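Local coordinates for homoserine O-acetyltransferase (Bacillus anthracis str. 'Ames Ancestor', PDB 3I1I) that transfers an acetyl group from acetyl-CoA to the hydroxyl of L-homoserine, a step toward methionine, using an alpha/beta-hydrolase fold, at the interface of chains A and B and the interface of chains A and C. Residues are numbered along the deposited sequence; one frame, centred on the assembly and turned at random. Chains: chain A/B/C, Homoserine O-acetyltransferase.

Contact 1: the interface of chains A and B. Residues chain A 229, 234, 237, 319; chain B 187, 322, 325.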
# COMPACT_ATOMS: atom_id res chain seq x y z
N MSE A 229 -7.55 -6.22 -2.50
CA MSE A 229 -8.25 -5.14 -3.19
C MSE A 229 -8.00 -5.08 -4.71
O MSE A 229 -8.64 -4.29 -5.36
CB MSE A 229 -7.96 -3.77 -2.59
CG MSE A 229 -8.36 -3.60 -1.15
SE MSE A 229 -10.21 -4.04 -0.81
CE MSE A 229 -11.08 -2.75 -2.06
N GLU A 234 -13.89 -4.04 -9.69
CA GLU A 234 -14.22 -2.97 -8.76
C GLU A 234 -15.66 -3.06 -8.22
O GLU A 234 -15.93 -2.78 -7.05
CB GLU A 234 -13.94 -1.60 -9.38
CG GLU A 234 -14.81 -1.20 -10.54
CD GLU A 234 -16.15 -0.63 -10.11
OE1 GLU A 234 -16.95 -0.39 -11.03
OE2 GLU A 234 -16.40 -0.44 -8.90
N TYR A 237 -16.42 -5.07 -5.00
CA TYR A 237 -16.24 -4.47 -3.66
C TYR A 237 -17.39 -3.50 -3.31
O TYR A 237 -17.77 -3.37 -2.14
CB TYR A 237 -14.90 -3.73 -3.55
CG TYR A 237 -13.71 -4.56 -3.98
CD1 TYR A 237 -13.08 -5.41 -3.09
CD2 TYR A 237 -13.21 -4.49 -5.28
CE1 TYR A 237 -11.99 -6.16 -3.48
CE2 TYR A 237 -12.14 -5.24 -5.68
CZ TYR A 237 -11.53 -6.08 -4.77
OH TYR A 237 -10.45 -6.82 -5.13
N LEU A 319 -7.75 -7.09 -12.82
CA LEU A 319 -6.94 -5.92 -12.58
C LEU A 319 -5.48 -6.24 -12.31
O LEU A 319 -4.60 -5.33 -12.39
CB LEU A 319 -7.47 -5.13 -11.41
CG LEU A 319 -8.88 -4.53 -11.49
CD1 LEU A 319 -9.34 -4.17 -10.05
CD2 LEU A 319 -8.99 -3.32 -12.43
N ILE B 187 -13.26 0.44 -3.66
CA ILE B 187 -11.92 0.00 -4.07
C ILE B 187 -10.90 1.10 -3.86
O ILE B 187 -9.83 0.84 -3.29
CB ILE B 187 -11.87 -0.50 -5.53
CG1 ILE B 187 -10.53 -1.17 -5.84
CG2 ILE B 187 -12.16 0.64 -6.58
CD1 ILE B 187 -10.60 -2.00 -7.26
N PRO B 322 -14.21 4.81 -11.35
CA PRO B 322 -14.86 4.07 -12.42
C PRO B 322 -16.06 4.81 -12.97
O PRO B 322 -16.90 5.32 -12.22
CB PRO B 322 -15.28 2.79 -11.72
CG PRO B 322 -14.29 2.63 -10.63
CD PRO B 322 -14.06 4.00 -10.14
N TYR B 325 -20.46 4.73 -12.28
CA TYR B 325 -21.29 5.44 -11.30
C TYR B 325 -21.65 6.84 -11.78
O TYR B 325 -22.60 7.41 -11.28
CB TYR B 325 -20.60 5.48 -9.93
CG TYR B 325 -20.14 4.11 -9.51
CD1 TYR B 325 -21.06 3.13 -9.18
CD2 TYR B 325 -18.79 3.78 -9.51
CE1 TYR B 325 -20.65 1.84 -8.84
CE2 TYR B 325 -18.35 2.51 -9.15
CZ TYR B 325 -19.28 1.54 -8.82
OH TYR B 325 -18.85 0.27 -8.48
O HOH W 1 -15.42 -0.33 -5.47

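Contact 2: the interface of chains A and B. Residues chain A 250-255; chain B 21, 122, 126, 282, 285.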
# COMPACT_ATOMS: atom_id res chain seq x y z
N PRO A 250 -17.45 7.31 11.77
CA PRO A 250 -16.26 7.57 10.92
C PRO A 250 -15.94 9.07 10.62
O PRO A 250 -14.79 9.41 10.36
CB PRO A 250 -16.60 6.84 9.60
CG PRO A 250 -17.62 5.75 10.04
CD PRO A 250 -18.45 6.48 11.08
N TYR A 251 -16.97 9.91 10.69
CA TYR A 251 -16.89 11.35 10.40
C TYR A 251 -16.37 12.15 11.58
O TYR A 251 -16.26 13.38 11.50
CB TYR A 251 -18.28 11.89 9.98
CG TYR A 251 -18.67 11.44 8.62
CD1 TYR A 251 -18.50 12.27 7.51
CD2 TYR A 251 -19.13 10.15 8.40
CE1 TYR A 251 -18.83 11.84 6.23
CE2 TYR A 251 -19.44 9.70 7.13
CZ TYR A 251 -19.30 10.55 6.06
OH TYR A 251 -19.62 10.08 4.81
N GLU A 252 -16.02 11.47 12.67
CA GLU A 252 -15.74 12.15 13.91
C GLU A 252 -14.28 12.06 14.32
O GLU A 252 -13.79 12.95 14.98
CB GLU A 252 -16.67 11.62 15.01
CG GLU A 252 -18.13 12.06 14.75
CD GLU A 252 -19.13 11.55 15.78
OE1 GLU A 252 -18.75 10.84 16.75
OE2 GLU A 252 -20.33 11.88 15.62
N LYS A 253 -13.59 11.00 13.92
CA LYS A 253 -12.18 10.83 14.25
C LYS A 253 -11.46 10.23 13.07
O LYS A 253 -12.02 9.38 12.35
CB LYS A 253 -12.00 9.91 15.45
CG LYS A 253 -12.74 10.35 16.71
CD LYS A 253 -12.11 9.70 17.91
CE LYS A 253 -12.93 9.88 19.17
NZ LYS A 253 -14.07 8.91 19.21
N VAL A 254 -10.21 10.63 12.87
CA VAL A 254 -9.48 10.07 11.77
C VAL A 254 -9.50 8.55 11.91
O VAL A 254 -9.71 7.86 10.92
CB VAL A 254 -8.07 10.60 11.67
CG1 VAL A 254 -7.28 9.85 10.57
CG2 VAL A 254 -8.12 12.11 11.36
N SER A 255 -9.37 8.06 13.13
CA SER A 255 -9.18 6.62 13.37
C SER A 255 -10.46 5.80 13.43
O SER A 255 -10.41 4.59 13.53
CB SER A 255 -8.33 6.39 14.63
OG SER A 255 -8.95 7.06 15.73
N ASN B 21 -18.88 17.91 11.71
CA ASN B 21 -18.87 17.09 12.94
C ASN B 21 -19.02 17.90 14.22
O ASN B 21 -18.94 17.36 15.31
CB ASN B 21 -17.62 16.19 13.04
CG ASN B 21 -16.33 16.97 13.10
OD1 ASN B 21 -16.29 18.11 13.57
ND2 ASN B 21 -15.25 16.35 12.63
N MSE B 122 -2.85 15.74 15.31
CA MSE B 122 -4.02 14.84 15.26
C MSE B 122 -5.22 15.31 16.07
O MSE B 122 -6.30 14.69 16.01
CB MSE B 122 -3.64 13.40 15.64
CG MSE B 122 -2.58 12.79 14.74
SE MSE B 122 -2.96 12.97 12.81
CE MSE B 122 -4.68 12.07 12.77
N VAL B 126 -11.72 16.15 11.82
CA VAL B 126 -12.02 15.54 10.56
C VAL B 126 -12.85 16.50 9.74
O VAL B 126 -13.86 17.09 10.27
CB VAL B 126 -12.80 14.24 10.76
CG1 VAL B 126 -13.28 13.70 9.42
CG2 VAL B 126 -11.90 13.22 11.55
N TYR B 282 -5.41 13.56 6.51
CA TYR B 282 -6.74 14.19 6.67
C TYR B 282 -7.46 14.31 5.34
O TYR B 282 -8.67 14.04 5.25
CB TYR B 282 -6.65 15.56 7.32
CG TYR B 282 -6.67 15.50 8.82
CD1 TYR B 282 -5.51 15.27 9.52
CD2 TYR B 282 -7.85 15.65 9.54
CE1 TYR B 282 -5.51 15.19 10.90
CE2 TYR B 282 -7.84 15.58 10.93
CZ TYR B 282 -6.66 15.35 11.59
OH TYR B 282 -6.59 15.26 12.95
N LYS B 285 -8.53 10.97 4.31
CA LYS B 285 -9.74 10.71 5.09
C LYS B 285 -11.00 11.37 4.46
O LYS B 285 -12.06 10.76 4.35
CB LYS B 285 -9.56 11.18 6.52
CG LYS B 285 -10.75 10.89 7.44
CD LYS B 285 -10.84 9.42 7.90
CE LYS B 285 -12.05 9.27 8.82
NZ LYS B 285 -12.07 8.12 9.79
O HOH W 2 -12.48 15.14 14.48

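Contact 3: the interface of chains A and B. Residues chain A 229, 237-238, 241-243, 260, 264; chain B 186-187, 190.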
# COMPACT_ATOMS: atom_id res chain seq x y z
N MSE A 229 -7.55 -6.22 -2.50
CA MSE A 229 -8.25 -5.14 -3.19
C MSE A 229 -8.00 -5.08 -4.71
O MSE A 229 -8.64 -4.29 -5.36
CB MSE A 229 -7.96 -3.77 -2.59
CG MSE A 229 -8.36 -3.60 -1.15
SE MSE A 229 -10.21 -4.04 -0.81
CE MSE A 229 -11.08 -2.75 -2.06
N TYR A 237 -16.42 -5.07 -5.00
CA TYR A 237 -16.24 -4.47 -3.66
C TYR A 237 -17.39 -3.50 -3.31
O TYR A 237 -17.77 -3.37 -2.14
CB TYR A 237 -14.90 -3.73 -3.55
CG TYR A 237 -13.71 -4.56 -3.98
CD1 TYR A 237 -13.08 -5.41 -3.09
CD2 TYR A 237 -13.21 -4.49 -5.28
CE1 TYR A 237 -11.99 -6.16 -3.48
CE2 TYR A 237 -12.14 -5.24 -5.68
CZ TYR A 237 -11.53 -6.08 -4.77
OH TYR A 237 -10.45 -6.82 -5.13
N GLU A 238 -17.91 -2.83 -4.33
CA GLU A 238 -18.97 -1.86 -4.19
C GLU A 238 -20.26 -2.52 -3.70
O GLU A 238 -20.94 -1.96 -2.82
CB GLU A 238 -19.21 -1.14 -5.53
CG GLU A 238 -19.91 0.17 -5.40
CD GLU A 238 -19.04 1.29 -4.73
OE1 GLU A 238 -17.79 1.26 -4.80
OE2 GLU A 238 -19.65 2.22 -4.12
N TYR A 241 -19.15 -5.03 -0.00
CA TYR A 241 -18.92 -4.24 1.20
C TYR A 241 -19.46 -2.83 0.97
O TYR A 241 -18.70 -1.84 0.84
CB TYR A 241 -17.42 -4.25 1.57
CG TYR A 241 -16.79 -5.60 1.35
CD1 TYR A 241 -16.14 -5.89 0.14
CD2 TYR A 241 -16.91 -6.61 2.31
CE1 TYR A 241 -15.60 -7.13 -0.09
CE2 TYR A 241 -16.39 -7.87 2.08
CZ TYR A 241 -15.72 -8.12 0.87
OH TYR A 241 -15.18 -9.34 0.61
N PRO A 242 -20.79 -2.71 0.87
CA PRO A 242 -21.35 -1.44 0.42
C PRO A 242 -21.17 -0.33 1.45
O PRO A 242 -21.10 -0.57 2.66
CB PRO A 242 -22.84 -1.76 0.22
CG PRO A 242 -23.14 -2.85 1.22
CD PRO A 242 -21.83 -3.61 1.41
N ARG A 243 -21.14 0.89 0.96
CA ARG A 243 -21.05 2.04 1.83
C ARG A 243 -22.30 2.20 2.70
O ARG A 243 -23.40 2.13 2.23
CB ARG A 243 -20.82 3.29 0.99
CG ARG A 243 -20.41 4.52 1.78
CD ARG A 243 -20.05 5.69 0.83
NE ARG A 243 -18.73 5.54 0.25
CZ ARG A 243 -17.59 5.93 0.83
NH1 ARG A 243 -17.60 6.53 2.01
NH2 ARG A 243 -16.42 5.76 0.22
N PHE A 260 -17.29 -0.70 5.85
CA PHE A 260 -16.58 -1.47 4.82
C PHE A 260 -15.13 -1.71 5.23
O PHE A 260 -14.64 -2.83 5.04
CB PHE A 260 -16.71 -0.92 3.39
CG PHE A 260 -16.20 0.47 3.19
CD1 PHE A 260 -14.87 0.69 2.90
CD2 PHE A 260 -17.07 1.56 3.22
CE1 PHE A 260 -14.38 2.02 2.70
CE2 PHE A 260 -16.61 2.88 3.04
CZ PHE A 260 -15.26 3.10 2.76
N ILE A 264 -13.58 -5.56 5.57
CA ILE A 264 -12.35 -5.91 4.87
C ILE A 264 -11.18 -6.15 5.81
O ILE A 264 -10.42 -7.08 5.60
CB ILE A 264 -12.01 -4.89 3.76
CG1 ILE A 264 -13.09 -4.94 2.67
CG2 ILE A 264 -10.63 -5.14 3.18
CD1 ILE A 264 -13.23 -3.70 1.82
N ILE B 186 -15.52 2.07 -3.19
CA ILE B 186 -14.97 1.27 -2.10
C ILE B 186 -13.52 0.87 -2.42
O ILE B 186 -12.66 0.97 -1.56
CB ILE B 186 -15.82 -0.02 -1.88
CG1 ILE B 186 -17.25 0.36 -1.48
CG2 ILE B 186 -15.18 -0.93 -0.82
CD1 ILE B 186 -17.36 1.25 -0.22
N ILE B 187 -13.26 0.44 -3.66
CA ILE B 187 -11.92 0.00 -4.07
C ILE B 187 -10.90 1.10 -3.86
O ILE B 187 -9.83 0.84 -3.29
CB ILE B 187 -11.87 -0.50 -5.53
CG1 ILE B 187 -10.53 -1.17 -5.84
CG2 ILE B 187 -12.16 0.64 -6.58
CD1 ILE B 187 -10.60 -2.00 -7.26
N VAL B 190 -10.36 2.04 0.05
CA VAL B 190 -9.46 1.16 0.78
C VAL B 190 -8.05 1.16 0.15
O VAL B 190 -7.02 1.34 0.83
CB VAL B 190 -10.00 -0.30 0.86
CG1 VAL B 190 -9.06 -1.17 1.68
CG2 VAL B 190 -11.46 -0.31 1.44
O HOH W 3 -15.42 -0.33 -5.47

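Contact 4: the interface of chains A and C. Residues chain A 12, 142-144; chain C 298, 300-301, 304, 336.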
# COMPACT_ATOMS: atom_id res chain seq x y z
N PHE A 12 9.68 -34.57 -1.70
CA PHE A 12 10.83 -34.70 -2.58
C PHE A 12 11.95 -33.82 -2.05
O PHE A 12 11.73 -32.68 -1.66
CB PHE A 12 10.45 -34.26 -3.98
CG PHE A 12 11.60 -34.29 -4.97
CD1 PHE A 12 12.18 -35.50 -5.33
CD2 PHE A 12 12.10 -33.12 -5.53
CE1 PHE A 12 13.23 -35.55 -6.24
CE2 PHE A 12 13.12 -33.15 -6.47
CZ PHE A 12 13.70 -34.38 -6.82
N ASP A 142 12.86 -37.87 -11.99
CA ASP A 142 13.15 -38.90 -11.03
C ASP A 142 12.01 -39.87 -10.85
O ASP A 142 12.25 -40.99 -10.41
CB ASP A 142 13.55 -38.32 -9.68
CG ASP A 142 14.94 -37.72 -9.69
OD1 ASP A 142 15.66 -37.86 -10.69
OD2 ASP A 142 15.33 -37.08 -8.70
N MSE A 143 10.80 -39.46 -11.19
CA MSE A 143 9.65 -40.36 -11.17
C MSE A 143 9.58 -41.18 -12.46
O MSE A 143 8.71 -42.01 -12.60
CB MSE A 143 8.35 -39.58 -10.98
CG MSE A 143 8.15 -39.06 -9.59
SE MSE A 143 6.51 -37.97 -9.48
CE MSE A 143 5.18 -39.39 -9.71
N GLY A 144 10.49 -40.94 -13.39
CA GLY A 144 10.59 -41.73 -14.61
C GLY A 144 9.67 -41.25 -15.71
O GLY A 144 9.27 -42.05 -16.55
N SER C 298 5.35 -45.62 -9.15
CA SER C 298 6.37 -46.38 -9.87
C SER C 298 7.49 -46.76 -8.92
O SER C 298 7.68 -46.13 -7.86
CB SER C 298 6.96 -45.57 -11.03
OG SER C 298 7.52 -44.33 -10.56
N GLU C 300 10.52 -46.07 -9.67
CA GLU C 300 11.32 -44.84 -9.72
C GLU C 300 10.94 -43.85 -8.64
O GLU C 300 11.80 -43.38 -7.93
CB GLU C 300 11.22 -44.17 -11.08
CG GLU C 300 11.96 -44.88 -12.19
CD GLU C 300 11.06 -45.82 -13.02
OE1 GLU C 300 10.19 -46.56 -12.45
OE2 GLU C 300 11.26 -45.81 -14.26
N GLU C 301 9.64 -43.55 -8.49
CA GLU C 301 9.21 -42.57 -7.50
C GLU C 301 9.57 -43.03 -6.10
O GLU C 301 10.04 -42.21 -5.27
CB GLU C 301 7.70 -42.29 -7.60
CG GLU C 301 7.16 -41.47 -6.45
CD GLU C 301 5.65 -41.29 -6.44
OE1 GLU C 301 5.21 -40.37 -5.73
OE2 GLU C 301 4.92 -42.04 -7.12
N SER C 304 13.17 -42.57 -5.61
CA SER C 304 13.55 -41.15 -5.51
C SER C 304 13.66 -40.70 -4.04
O SER C 304 14.42 -39.79 -3.73
CB SER C 304 12.56 -40.26 -6.26
OG SER C 304 11.55 -39.84 -5.39
N GLN C 336 19.10 -41.14 -11.10
CA GLN C 336 18.70 -40.03 -10.23
C GLN C 336 19.91 -39.36 -9.59
O GLN C 336 19.76 -38.56 -8.71
CB GLN C 336 17.76 -40.51 -9.12
CG GLN C 336 16.53 -41.22 -9.62
CD GLN C 336 15.67 -41.82 -8.52
OE1 GLN C 336 16.11 -42.10 -7.40
NE2 GLN C 336 14.41 -42.03 -8.85

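Contact 1: the interface of chains A and B
A:Glu234, on the first turn of helix 234-240, reaches across to B:Ile187, B:Pro322 and B:Tyr325 at a two-fold interface between copies of this alpha/beta-hydrolase-fold enzyme. Its CB lies against the CG2 and CD1 methyls of B:Ile187. With CG between the backbone N and the carbonyl carbon (chi1 67°), CG comes 3.9 Å from B:Pro322 CG, and the bend at chi2 turns the carboxylate toward B:Tyr325. The carboxylate carbon CD keeps to the same proline while OE1 faces its CB. At the tip, OE2 accepts a hydrogen bond from the phenol OH of B:Tyr325 (2.6 Å) through its syn lone pair. The two side chains meet tip to tip with carboxylate and ring planes 78° apart, and OE2 lies in the plane of the ring at its edge. The backbone of A:Glu234 is tied as well: a water lies 3.0 Å from A:Glu234 O and 2.9 Å from B:Ile187 N, the second amide of helix 186-202. B:Ile187 holds CG1 anti to its backbone N (chi1 -170°), and its CD1 packs against A:Leu319 and A:Tyr237 CE2, close to A:Met229 O. A:Leu319 meets it tip to tip, CD1 to CD1 at 3.7 Å. The bent selenomethionine A:Met229 sets its CE methyl above one face of the A:Tyr237 ring, toward the rim, and 3.5 Å from B:Ile187 CA.

Contact 2: the interface of chains A and B
The phenol ring of B:Tyr282, on helix 277-289, receives the CG2 methyl of A:Val254 on one face, a CH-pi contact with CG2 3.8 Å from the ring centroid and displaced toward the CE2-CZ rim. This belongs to a two-fold interface of the alpha/beta-hydrolase-fold acetyltransferase, where the loop after 3-10 helix 249-251 of one chain lies on the other. A:Val254 holds CG2 beside its own backbone N, with CG1 anti to that N (chi1 173°), and its side chain crosses both B:Tyr282 and B:Met122 at about a right angle. The CE methyl of the bent selenomethionine B:Met122 closes on CG2 at 3.7 Å. B:Val126 supplies another methyl, its CG2 packing 3.6 Å from A:Lys253 CA. One helical turn beyond B:Tyr282, B:Lys285 bends at chi2 (77°) and brings NZ, its terminal amino group, to the loop carbonyls. NZ donates to A:Lys253 O at 2.8 Å, in the carbonyl plane, and to A:Val254 O at 2.6 Å, well above that carbonyl's plane; a weak bond to A:Pro250 O adds to the grip. These oxygens would help to offset the lysine's probable positive charge. A water bridges A:Glu252 O (2.6 Å) and B:Val126 N (3.0 Å), while B:Asn21 ND2 makes a weak hydrogen bond to A:Tyr251 O.

Contact 3: the interface of chains A and B
The N-terminal turn of helix 186-202 of chain B packs against helices 234-240 and 259-270 of chain A, part of the two-fold interface of this alpha/beta-hydrolase-fold enzyme. B:Ile186 is the wedge. Its first-turn amide N donates to the carboxylate oxygen OE1 of A:Glu238 at 2.9 Å, nearly straight at 170°, and meets OE1 on the syn side, tilted out of the carboxylate plane. A:Glu238 thus caps the start of the partner's helix, where its negative charge would suit the helix dipole. The water that joins A:Glu234 O to B:Ile187 N also lies 2.9 Å from A:Glu238 OE1, extending the cap to the next amide. The two branches of B:Ile186 part from each other. CG1 stands beside the backbone N (chi1 -62°) and runs past the A:Glu238 carboxylate and A:Tyr241 O, placing CD1 over one face of the A:Phe260 ring, 3.6 Å from its centroid. The other branch, CG2, turns to A:Tyr237 CB at 3.9 Å. Within chain A, A:Phe260 CE2 lies over the A:Arg243 guanidinium, which flanks the ring at its rim on the side where B:Ile186 CD1 sits. One turn along, B:Val190 spreads its two methyls. CG1 meets the CG methylene of A:Met229 at 3.8 Å, the two side chains crossing at about a right angle. CG2 touches A:Phe260 CD1 and faces A:Ile264 tip to tip, 3.8 Å from its CD1 methyl.

Contact 4: the interface of chains A and C
C:Gln336 holds CG anti to its own carbonyl carbon (chi1 -56°) and runs extended beyond it, a shape that brings its amide to the backbone carbonyl of A:Asp142 at the end of helix 129-142. Its NE2 donates to A:Asp142 O at 2.9 Å; the bond is bent, 130° at the hydrogen, with the donor tilted slightly from the carbonyl plane. On its own side NE2 also donates to C:Glu300 O at 3.1 Å, with that oxygen close to the amide plane, and this second bond helps to hold the rotation of the amide group that reaches chain A. The methylenes CB and CG of C:Gln336 lie against the carboxylate of A:Asp142, CG being 3.6 Å from OD1, and the amide and carboxylate planes are 43° apart. A:Asp142 OD2 meets the edge of the A:Phe12 ring in its plane, within chain A. The next residue, selenomethionine A:Met143, lies side by side with C:Glu301, both pointing the same way: its CG packs on C:Glu301 CB at 3.8 Å, and the bend at chi3 turns CE to the C:Glu301 carboxylate. C:Ser298 OG makes a weak hydrogen bond to A:Met143 O while accepting from C:Glu301 N at the start of helix 299-304. The patch belongs to an interface that is not an exact two-fold; it joins copies in the deposited assembly, and the structure alone does not show whether this pairing is biological.

Contacts 1 and 3 form one continuous patch, their C-alpha centres about 8 Å apart; they share A:Met229, A:Tyr237 and B:Ile187, and the start of helix 186-202 of chain B serves both. Contact 2 lies about 23 Å from contact 1 and 18 Å from contact 3 on the same A-B interface, and each has a twin with the chains exchanged, which suits a two-fold dimer. Contact 4 stands apart, about 47 Å from contact 1 and 62 Å from contact 2, on a different surface of chain A. Chain A therefore touches B and C at once, linking a dimer-like pair to a further copy.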